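PDB 4GL6: hypothetical protein from Ruminococcus gnavus, which is of unknown function and belongs to the DUF5037 family, whose biochemical role has yet to be assigned. Local coordinates for residues E20-S26 and A42-N48; D49-F54 and R78-K82; D147-M151 and Y181-F187. All coordinates share one frame. Residues are numbered along the deposited sequence.

Contact 1 (E20-S26 and A42-N48)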
loop_
_atom_site.group_PDB
_atom_site.type_symbol
_atom_site.label_atom_id
_atom_site.label_comp_id
_atom_site.label_asym_id
_atom_site.label_seq_id
_atom_site.Cartn_x
_atom_site.Cartn_y
_atom_site.Cartn_z
ATOM N N GLU A 20 9.909 -14.327 -11.295
ATOM C CA GLU A 20 9.615 -13.181 -12.171
ATOM C C GLU A 20 10.820 -12.268 -12.229
ATOM O O GLU A 20 11.752 -12.426 -11.444
ATOM C CB GLU A 20 8.504 -12.317 -11.584
ATOM C CG GLU A 20 7.193 -13.003 -11.346
ATOM C CD GLU A 20 6.217 -12.072 -10.672
ATOM O OE1 GLU A 20 6.057 -10.911 -11.118
ATOM O OE2 GLU A 20 5.607 -12.520 -9.690
ATOM N N GLU A 21 10.775 -11.280 -13.122
ATOM C CA GLU A 21 11.824 -10.256 -13.187
ATOM C C GLU A 21 11.291 -8.968 -12.546
ATOM O O GLU A 21 10.078 -8.693 -12.561
ATOM C CB GLU A 21 12.418 -10.048 -14.587
ATOM C CG GLU A 21 11.448 -9.849 -15.736
ATOM C CD GLU A 21 12.150 -9.686 -17.083
ATOM O OE1 GLU A 21 13.385 -9.527 -17.127
ATOM O OE2 GLU A 21 11.461 -9.718 -18.121
ATOM N N PHE A 22 12.224 -8.222 -11.954
ATOM C CA PHE A 22 11.949 -7.017 -11.187
ATOM C C PHE A 22 12.863 -5.884 -11.616
ATOM O O PHE A 22 13.864 -6.105 -12.295
ATOM C CB PHE A 22 12.229 -7.261 -9.695
ATOM C CG PHE A 22 11.373 -8.323 -9.058
ATOM C CD1 PHE A 22 11.636 -9.684 -9.272
ATOM C CD2 PHE A 22 10.334 -7.971 -8.185
ATOM C CE1 PHE A 22 10.848 -10.672 -8.676
ATOM C CE2 PHE A 22 9.550 -8.950 -7.581
ATOM C CZ PHE A 22 9.802 -10.306 -7.829
ATOM N N GLU A 23 12.497 -4.676 -11.193
ATOM C CA GLU A 23 13.259 -3.460 -11.450
ATOM C C GLU A 23 13.303 -2.667 -10.139
ATOM O O GLU A 23 12.295 -2.562 -9.447
ATOM C CB GLU A 23 12.598 -2.642 -12.578
ATOM C CG GLU A 23 13.375 -1.399 -13.027
ATOM C CD GLU A 23 12.728 -0.631 -14.183
ATOM O OE1 GLU A 23 11.641 -1.015 -14.668
ATOM O OE2 GLU A 23 13.316 0.384 -14.613
ATOM N N VAL A 24 14.482 -2.170 -9.782
ATOM C CA VAL A 24 14.655 -1.283 -8.640
ATOM C C VAL A 24 14.506 0.093 -9.261
ATOM O O VAL A 24 15.354 0.501 -10.038
ATOM C CB VAL A 24 16.037 -1.441 -7.959
ATOM C CG1 VAL A 24 16.284 -0.297 -6.979
ATOM C CG2 VAL A 24 16.138 -2.793 -7.253
ATOM N N LEU A 25 13.417 0.791 -8.953
ATOM C CA LEU A 25 13.181 2.150 -9.487
ATOM C C LEU A 25 14.152 3.158 -8.887
ATOM O O LEU A 25 14.624 4.047 -9.574
ATOM C CB LEU A 25 11.730 2.598 -9.265
ATOM C CG LEU A 25 10.652 1.738 -9.941
ATOM C CD1 LEU A 25 9.275 2.235 -9.546
ATOM C CD2 LEU A 25 10.795 1.708 -11.464
ATOM N N SER A 26 14.440 3.015 -7.601
ATOM C CA SER A 26 15.393 3.885 -6.892
ATOM C C SER A 26 15.731 3.292 -5.531
ATOM O O SER A 26 15.062 2.362 -5.041
ATOM C CB SER A 26 14.817 5.281 -6.663
ATOM O OG SER A 26 13.654 5.231 -5.845
ATOM N N ALA A 42 15.204 0.236 -0.807
ATOM C CA ALA A 42 14.978 0.170 -2.246
ATOM C C ALA A 42 13.496 0.144 -2.638
ATOM O O ALA A 42 12.763 -0.713 -2.139
ATOM C CB ALA A 42 15.642 -1.109 -2.768
ATOM N N THR A 43 13.076 1.041 -3.547
ATOM C CA THR A 43 11.717 1.044 -4.107
ATOM C C THR A 43 11.759 0.151 -5.344
ATOM O O THR A 43 12.417 0.488 -6.332
ATOM C CB THR A 43 11.264 2.458 -4.470
ATOM O OG1 THR A 43 11.132 3.188 -3.254
ATOM C CG2 THR A 43 9.930 2.457 -5.208
ATOM N N CYS A 44 11.041 -0.966 -5.282
ATOM C CA CYS A 44 11.063 -1.995 -6.324
ATOM C C CYS A 44 9.700 -2.235 -6.977
ATOM O O CYS A 44 8.675 -1.943 -6.380
ATOM C CB CYS A 44 11.529 -3.327 -5.687
ATOM S SG CYS A 44 13.018 -3.277 -4.633
ATOM N N ILE A 45 9.705 -2.762 -8.203
ATOM C CA ILE A 45 8.484 -3.225 -8.898
ATOM C C ILE A 45 8.768 -4.572 -9.558
ATOM O O ILE A 45 9.932 -4.895 -9.832
ATOM C CB ILE A 45 7.974 -2.238 -9.981
ATOM C CG1 ILE A 45 9.033 -1.964 -11.067
ATOM C CG2 ILE A 45 7.559 -0.922 -9.337
ATOM C CD1 ILE A 45 8.510 -1.180 -12.254
ATOM N N SER A 46 7.719 -5.366 -9.761
ATOM C CA SER A 46 7.818 -6.586 -10.564
ATOM C C SER A 46 7.360 -6.107 -11.947
ATOM O O SER A 46 6.447 -5.272 -12.033
ATOM C CB SER A 46 6.940 -7.728 -10.028
ATOM O OG SER A 46 5.561 -7.543 -10.291
ATOM N N LYS A 47 7.994 -6.599 -13.018
ATOM C CA LYS A 47 7.608 -6.199 -14.383
ATOM C C LYS A 47 6.135 -6.526 -14.644
ATOM O O LYS A 47 5.477 -5.793 -15.360
ATOM C CB LYS A 47 8.512 -6.838 -15.455
ATOM C CG LYS A 47 9.969 -6.360 -15.502
ATOM C CD LYS A 47 10.146 -4.905 -15.924
ATOM C CE LYS A 47 11.621 -4.596 -16.163
ATOM N NZ LYS A 47 11.865 -3.164 -16.476
ATOM N N ASN A 48 5.631 -7.604 -14.037
ATOM C CA ASN A 48 4.215 -7.988 -14.147
ATOM C C ASN A 48 3.222 -7.109 -13.411
ATOM O O ASN A 48 2.047 -7.197 -13.707
ATOM C CB ASN A 48 4.000 -9.437 -13.699
ATOM C CG ASN A 48 4.744 -10.421 -14.561
ATOM O OD1 ASN A 48 5.042 -10.152 -15.731
ATOM N ND2 ASN A 48 5.058 -11.575 -13.986
#

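Contact 2 (D49-F54 and R78-K82)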
loop_
_atom_site.group_PDB
_atom_site.type_symbol
_atom_site.label_atom_id
_atom_site.label_comp_id
_atom_site.label_asym_id
_atom_site.label_seq_id
_atom_site.Cartn_x
_atom_site.Cartn_y
_atom_site.Cartn_z
ATOM N N ASP A 49 3.670 -6.295 -12.452
ATOM C CA ASP A 49 2.796 -5.355 -11.689
ATOM C C ASP A 49 3.535 -4.011 -11.590
ATOM O O ASP A 49 3.733 -3.461 -10.510
ATOM C CB ASP A 49 2.497 -5.968 -10.309
ATOM C CG ASP A 49 1.336 -5.309 -9.580
ATOM O OD1 ASP A 49 0.659 -4.386 -10.113
ATOM O OD2 ASP A 49 1.102 -5.764 -8.447
ATOM N N PRO A 50 3.902 -3.456 -12.750
ATOM C CA PRO A 50 4.786 -2.298 -12.793
ATOM C C PRO A 50 4.284 -0.975 -12.226
ATOM O O PRO A 50 5.113 -0.099 -12.000
ATOM C CB PRO A 50 5.052 -2.144 -14.294
ATOM C CG PRO A 50 3.769 -2.563 -14.925
ATOM C CD PRO A 50 3.195 -3.632 -14.039
ATOM N N LYS A 51 2.979 -0.817 -12.015
ATOM C CA LYS A 51 2.445 0.456 -11.509
ATOM C C LYS A 51 2.425 0.556 -9.970
ATOM O O LYS A 51 2.190 1.647 -9.466
ATOM C CB LYS A 51 1.025 0.691 -12.043
ATOM C CG LYS A 51 0.851 0.672 -13.559
ATOM C CD LYS A 51 1.316 1.943 -14.276
ATOM C CE LYS A 51 0.985 1.870 -15.772
ATOM N NZ LYS A 51 1.115 3.169 -16.490
ATOM N N HIS A 52 2.678 -0.545 -9.241
ATOM C CA HIS A 52 2.600 -0.581 -7.760
ATOM C C HIS A 52 3.877 -0.955 -7.053
ATOM O O HIS A 52 4.130 -2.152 -6.775
ATOM C CB HIS A 52 1.502 -1.518 -7.345
ATOM C CG HIS A 52 0.158 -1.030 -7.742
ATOM N ND1 HIS A 52 -0.530 -0.148 -6.992
ATOM C CD2 HIS A 52 -0.603 -1.277 -8.870
ATOM C CE1 HIS A 52 -1.683 0.123 -7.591
ATOM N NE2 HIS A 52 -1.730 -0.567 -8.747
ATOM N N PRO A 53 4.696 0.051 -6.714
ATOM C CA PRO A 53 5.985 -0.261 -6.098
ATOM C C PRO A 53 5.912 -0.738 -4.651
ATOM O O PRO A 53 4.905 -0.544 -3.983
ATOM C CB PRO A 53 6.747 1.062 -6.188
ATOM C CG PRO A 53 5.693 2.100 -6.213
ATOM C CD PRO A 53 4.487 1.506 -6.848
ATOM N N PHE A 54 6.987 -1.388 -4.209
ATOM C CA PHE A 54 7.131 -1.866 -2.829
ATOM C C PHE A 54 8.549 -1.651 -2.330
ATOM O O PHE A 54 9.486 -1.673 -3.130
ATOM C CB PHE A 54 6.741 -3.324 -2.697
ATOM C CG PHE A 54 7.610 -4.280 -3.460
ATOM C CD1 PHE A 54 7.402 -4.495 -4.820
ATOM C CD2 PHE A 54 8.610 -5.017 -2.803
ATOM C CE1 PHE A 54 8.200 -5.392 -5.524
ATOM C CE2 PHE A 54 9.402 -5.925 -3.494
ATOM C CZ PHE A 54 9.196 -6.115 -4.860
ATOM N N ARG A 78 4.203 -7.078 -0.202
ATOM C CA ARG A 78 3.625 -6.573 -1.463
ATOM C C ARG A 78 2.478 -7.435 -1.967
ATOM O O ARG A 78 1.469 -6.906 -2.431
ATOM C CB ARG A 78 4.694 -6.435 -2.570
ATOM C CG ARG A 78 4.182 -6.156 -3.987
ATOM C CD ARG A 78 3.332 -4.890 -4.035
ATOM N NE ARG A 78 2.315 -4.937 -5.080
ATOM C CZ ARG A 78 1.221 -4.171 -5.128
ATOM N NH1 ARG A 78 0.939 -3.284 -4.181
ATOM N NH2 ARG A 78 0.370 -4.319 -6.130
ATOM N N LEU A 79 2.652 -8.746 -1.899
ATOM C CA LEU A 79 1.609 -9.674 -2.312
ATOM C C LEU A 79 0.343 -9.498 -1.465
ATOM O O LEU A 79 -0.768 -9.619 -2.001
ATOM C CB LEU A 79 2.103 -11.120 -2.238
ATOM C CG LEU A 79 3.265 -11.517 -3.153
ATOM C CD1 LEU A 79 3.733 -12.933 -2.793
ATOM C CD2 LEU A 79 2.875 -11.407 -4.613
ATOM N N LEU A 80 0.505 -9.208 -0.166
ATOM C CA LEU A 80 -0.641 -8.946 0.717
ATOM C C LEU A 80 -1.316 -7.610 0.300
ATOM O O LEU A 80 -2.540 -7.553 0.196
ATOM C CB LEU A 80 -0.253 -8.999 2.207
ATOM C CG LEU A 80 0.026 -10.375 2.859
ATOM C CD1 LEU A 80 0.614 -10.214 4.256
ATOM C CD2 LEU A 80 -1.218 -11.254 2.955
ATOM N N ALA A 81 -0.516 -6.578 0.022
ATOM C CA ALA A 81 -1.016 -5.289 -0.501
ATOM C C ALA A 81 -1.772 -5.466 -1.808
ATOM O O ALA A 81 -2.838 -4.888 -1.964
ATOM C CB ALA A 81 0.115 -4.257 -0.702
ATOM N N LYS A 82 -1.234 -6.281 -2.722
ATOM C CA LYS A 82 -1.885 -6.563 -4.021
ATOM C C LYS A 82 -3.318 -7.105 -3.817
ATOM O O LYS A 82 -4.264 -6.695 -4.519
ATOM C CB LYS A 82 -1.033 -7.536 -4.872
ATOM C CG LYS A 82 -1.531 -7.841 -6.295
ATOM C CD LYS A 82 -0.534 -8.716 -7.061
ATOM C CE LYS A 82 -1.082 -9.185 -8.408
ATOM N NZ LYS A 82 -1.518 -8.058 -9.279
#

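Contact 3 (D147-M151 and Y181-F187)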
loop_
_atom_site.group_PDB
_atom_site.type_symbol
_atom_site.label_atom_id
_atom_site.label_comp_id
_atom_site.label_asym_id
_atom_site.label_seq_id
_atom_site.Cartn_x
_atom_site.Cartn_y
_atom_site.Cartn_z
ATOM N N ASP A 147 -10.172 10.005 -9.545
ATOM C CA ASP A 147 -10.328 11.121 -10.486
ATOM C C ASP A 147 -11.813 11.411 -10.387
ATOM O O ASP A 147 -12.640 10.654 -10.908
ATOM C CB ASP A 147 -9.912 10.707 -11.905
ATOM C CG ASP A 147 -10.026 11.824 -12.925
ATOM O OD1 ASP A 147 -10.744 12.818 -12.676
ATOM O OD2 ASP A 147 -9.387 11.686 -13.999
ATOM N N ALA A 148 -12.144 12.490 -9.679
ATOM C CA ALA A 148 -13.542 12.876 -9.418
ATOM C C ALA A 148 -14.324 13.221 -10.674
ATOM O O ALA A 148 -15.529 13.134 -10.661
ATOM C CB ALA A 148 -13.606 14.015 -8.405
ATOM N N SER A 149 -13.644 13.597 -11.754
ATOM C CA SER A 149 -14.315 13.861 -13.037
ATOM C C SER A 149 -14.915 12.594 -13.677
ATOM O O SER A 149 -15.869 12.686 -14.442
ATOM C CB SER A 149 -13.342 14.511 -14.028
ATOM O OG SER A 149 -12.301 13.623 -14.390
ATOM N N THR A 150 -14.360 11.427 -13.328
ATOM C CA THR A 150 -14.737 10.144 -13.902
ATOM C C THR A 150 -15.613 9.268 -12.987
ATOM O O THR A 150 -15.470 8.040 -13.023
ATOM C CB THR A 150 -13.452 9.374 -14.292
ATOM O OG1 THR A 150 -12.776 8.933 -13.108
ATOM C CG2 THR A 150 -12.521 10.243 -15.145
HETATM N N MSE A 151 -16.503 9.864 -12.174
HETATM C CA MSE A 151 -17.426 9.069 -11.312
HETATM C C MSE A 151 -18.451 8.367 -12.212
HETATM O O MSE A 151 -18.854 8.926 -13.230
HETATM C CB MSE A 151 -18.214 9.922 -10.302
HETATM C CG MSE A 151 -17.409 10.736 -9.330
HETATM SE SE MSE A 151 -16.208 9.755 -8.192
HETATM C CE MSE A 151 -17.473 8.690 -7.143
ATOM N N TYR A 181 -10.927 12.404 -3.330
ATOM C CA TYR A 181 -11.673 12.747 -4.559
ATOM C C TYR A 181 -10.976 13.955 -5.208
ATOM O O TYR A 181 -11.333 15.114 -4.976
ATOM C CB TYR A 181 -13.128 13.026 -4.242
ATOM C CG TYR A 181 -13.856 11.807 -3.704
ATOM C CD1 TYR A 181 -13.907 11.540 -2.332
ATOM C CD2 TYR A 181 -14.489 10.916 -4.561
ATOM C CE1 TYR A 181 -14.581 10.422 -1.835
ATOM C CE2 TYR A 181 -15.164 9.790 -4.076
ATOM C CZ TYR A 181 -15.219 9.553 -2.707
ATOM O OH TYR A 181 -15.886 8.430 -2.230
ATOM N N LEU A 182 -9.957 13.654 -6.008
ATOM C CA LEU A 182 -9.121 14.657 -6.660
ATOM C C LEU A 182 -9.712 15.160 -7.973
ATOM O O LEU A 182 -10.402 14.425 -8.679
ATOM C CB LEU A 182 -7.746 14.057 -6.981
ATOM C CG LEU A 182 -6.926 13.436 -5.858
ATOM C CD1 LEU A 182 -5.634 12.908 -6.450
ATOM C CD2 LEU A 182 -6.616 14.469 -4.787
ATOM N N ASP A 183 -9.415 16.413 -8.302
ATOM C CA ASP A 183 -9.809 16.975 -9.592
ATOM C C ASP A 183 -8.910 16.295 -10.645
ATOM O O ASP A 183 -7.808 15.801 -10.311
ATOM C CB ASP A 183 -9.723 18.515 -9.605
ATOM C CG ASP A 183 -8.286 19.039 -9.530
ATOM O OD1 ASP A 183 -7.602 19.157 -10.592
ATOM O OD2 ASP A 183 -7.857 19.347 -8.397
ATOM N N HIS A 184 -9.380 16.286 -11.894
ATOM C CA HIS A 184 -8.690 15.611 -13.012
ATOM C C HIS A 184 -7.209 15.906 -13.132
ATOM O O HIS A 184 -6.388 14.986 -13.071
ATOM C CB HIS A 184 -9.427 15.859 -14.338
ATOM C CG HIS A 184 -8.833 15.118 -15.518
ATOM N ND1 HIS A 184 -8.835 13.772 -15.612
ATOM C CD2 HIS A 184 -8.204 15.596 -16.676
ATOM C CE1 HIS A 184 -8.233 13.409 -16.773
ATOM N NE2 HIS A 184 -7.856 14.530 -17.419
ATOM N N LYS A 185 -6.850 17.181 -13.263
ATOM C CA LYS A 185 -5.432 17.545 -13.417
ATOM C C LYS A 185 -4.601 17.132 -12.177
ATOM O O LYS A 185 -3.496 16.601 -12.318
ATOM C CB LYS A 185 -5.280 19.020 -13.826
ATOM C CG LYS A 185 -5.927 19.300 -15.194
ATOM C CD LYS A 185 -5.602 20.662 -15.805
ATOM C CE LYS A 185 -6.260 20.833 -17.161
ATOM N NZ LYS A 185 -5.812 22.058 -17.866
ATOM N N SER A 186 -5.149 17.329 -10.983
ATOM C CA SER A 186 -4.472 16.875 -9.754
ATOM C C SER A 186 -4.238 15.393 -9.752
ATOM O O SER A 186 -3.158 14.941 -9.372
ATOM C CB SER A 186 -5.253 17.221 -8.484
ATOM O OG SER A 186 -4.904 18.514 -8.082
ATOM N N PHE A 187 -5.274 14.647 -10.134
ATOM C CA PHE A 187 -5.178 13.200 -10.164
ATOM C C PHE A 187 -4.047 12.734 -11.078
ATOM O O PHE A 187 -3.201 11.946 -10.675
ATOM C CB PHE A 187 -6.494 12.539 -10.592
ATOM C CG PHE A 187 -6.355 11.056 -10.781
ATOM C CD1 PHE A 187 -6.384 10.198 -9.683
ATOM C CD2 PHE A 187 -6.101 10.521 -12.044
ATOM C CE1 PHE A 187 -6.194 8.832 -9.851
ATOM C CE2 PHE A 187 -5.918 9.151 -12.221
ATOM C CZ PHE A 187 -5.969 8.304 -11.123
#

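Contact 1 (E20-S26 and A42-N48)
Strands 22-26 and 42-46 run antiparallel, their axes 4.6 Å apart at closest approach with 145° between their directions, and form part of a beta hairpin at one edge of a four-stranded antiparallel sheet. F22-S46 and V24-C44 are non-hydrogen-bonded pairs; E23-I45, between them, is a hydrogen-bonded pair closed by E23 N to I45 O and I45 N to E23 O, both 2.9 Å. Beyond V24 the register slips by one. L25 and S26 both face T43, a classic beta bulge: T43 O accepts from L25 N at 2.8 Å and only weakly from S26 N at 3.5 Å, while T43 N donates to S26 O at 2.8 Å. The extra residue is accommodated by the helix-like backbone of L25 (phi/psi -70/-39).

F22, V24, C44 and S46, all buried, share one face, where V24 CG2 lies 4.1 Å from C44 SG; helix 6-18 covers it through L14 and I10, and F22 meets Y75 edge-to-face. The other face mixes buried T43 and I45 with the partly exposed E23 and S26, and there the bulge residue L25 brings CD1 to 3.6 Å from I45 CG2. Past the strand ends, K47 N still donates to E21 O (3.0 Å), extending the ladder by one bond. E20, whose OE2 is hydrogen-bonded to the Y75 hydroxyl, takes a weak bond at OE1 from N48 ND2 (3.1 Å). At the surface, the long K47 side chain reaches back along the hairpin until its NZ stands 2.8 Å from E23 OE1, a salt bridge.

Contact 2 (D49-F54 and R78-K82)
R78 lays one face of its guanidinium against H52 CB, which is 3.3 Å from R78 NH2. The same NH2 donates to D49 OD2 at 2.8 Å with an N-H...acceptor angle of 161°, and the carboxylate meets the guanidinium at its edge, close to its plane. One arginine thus uses two surfaces at once, the face for packing and the edge for charge. Its aliphatic part serves a third neighbour: R78 CG comes to 3.7 Å from F54 CD1, so the buried phenyl ring meets methylene rather than charge.

One helical turn on, where K82 N bonds to R78 O (2.8 Å), a lysine side chain extended up to its last bond, which turns (chi4 p), carries K82 NZ to 3.6 Å from D49 OD2, a second and longer salt bridge to the same oxygen. R78 also has a partner within its own helix, since NH1 forms a salt bridge with E85. On the loop side, D49 opens a type I beta turn ending at H52, closed by a weak bond from H52 N to D49 O at 3.4 Å. The turn brings D49 and H52 to the same guanidinium, while Y100 packs against the H52 ring.

A glycerol, probably from the crystallisation liquor, lies about 3 Å from the H52 side chain. The whole is a salt-bridge network of D49, R78 and K82, tying the turn between two antiparallel strands to helix 75-95.

Contact 3 (D147-M151 and Y181-F187)
Y181, near the end of a central strand of the mixed sheet, packs its CB 4.3 Å from A148 CB. Selenomethionine M151 places SE at the edge of the Y181 ring, 5.3 Å from its centroid, a Met-aromatic contact, and M151 CE comes to 4.0 Å from Y181 CE2. The tyrosine hydroxyl bonds to E159. L182 forms a parallel bridge with D147, and L182 O accepts from A148 N at 2.8 Å. D183 then N-caps helix 184-194: its OD1 accepts from S186 N (3.1 Å), while OD2 also bonds to Q213. H184, on the first turn, donates from ND1 to D147 OD2 at 2.7 Å. At F187 the helix returns to D147, whose CB sits over the ring face in a CH-pi contact, 4.0 Å from the centroid. D147 OD1 accepts from S149 N at 3.1 Å, an Asx turn, and, in a very short bond, from S149 OG at 2.5 Å. The carboxylate thus divides its oxygens between loop and helix start, and the donated bond implies a proton on H184 ND1.

Overall arrangement
The three contacts follow one another along the chain, and all are partly buried. Contact 2 lies closest to the centre of the folded chain, about 7 Å between centres, against about 15 Å for contact 1 and 20 Å for contact 3. Contacts 1 and 2 are neighbours: the loop of contact 2 continues directly from segment 42-48, and C44 N lies 2.7 Å from F54 O, a probable hydrogen bond joining adjacent strands of the antiparallel sheet. Contact 3, on the mixed sheet, touches neither. Chemistry follows place: backbone pairing dominates between strands, side-chain charge joins loop to helix, and at the strand-to-helix junction a parallel backbone bridge combines with two aspartates, one bonding a histidine and one capping the helix.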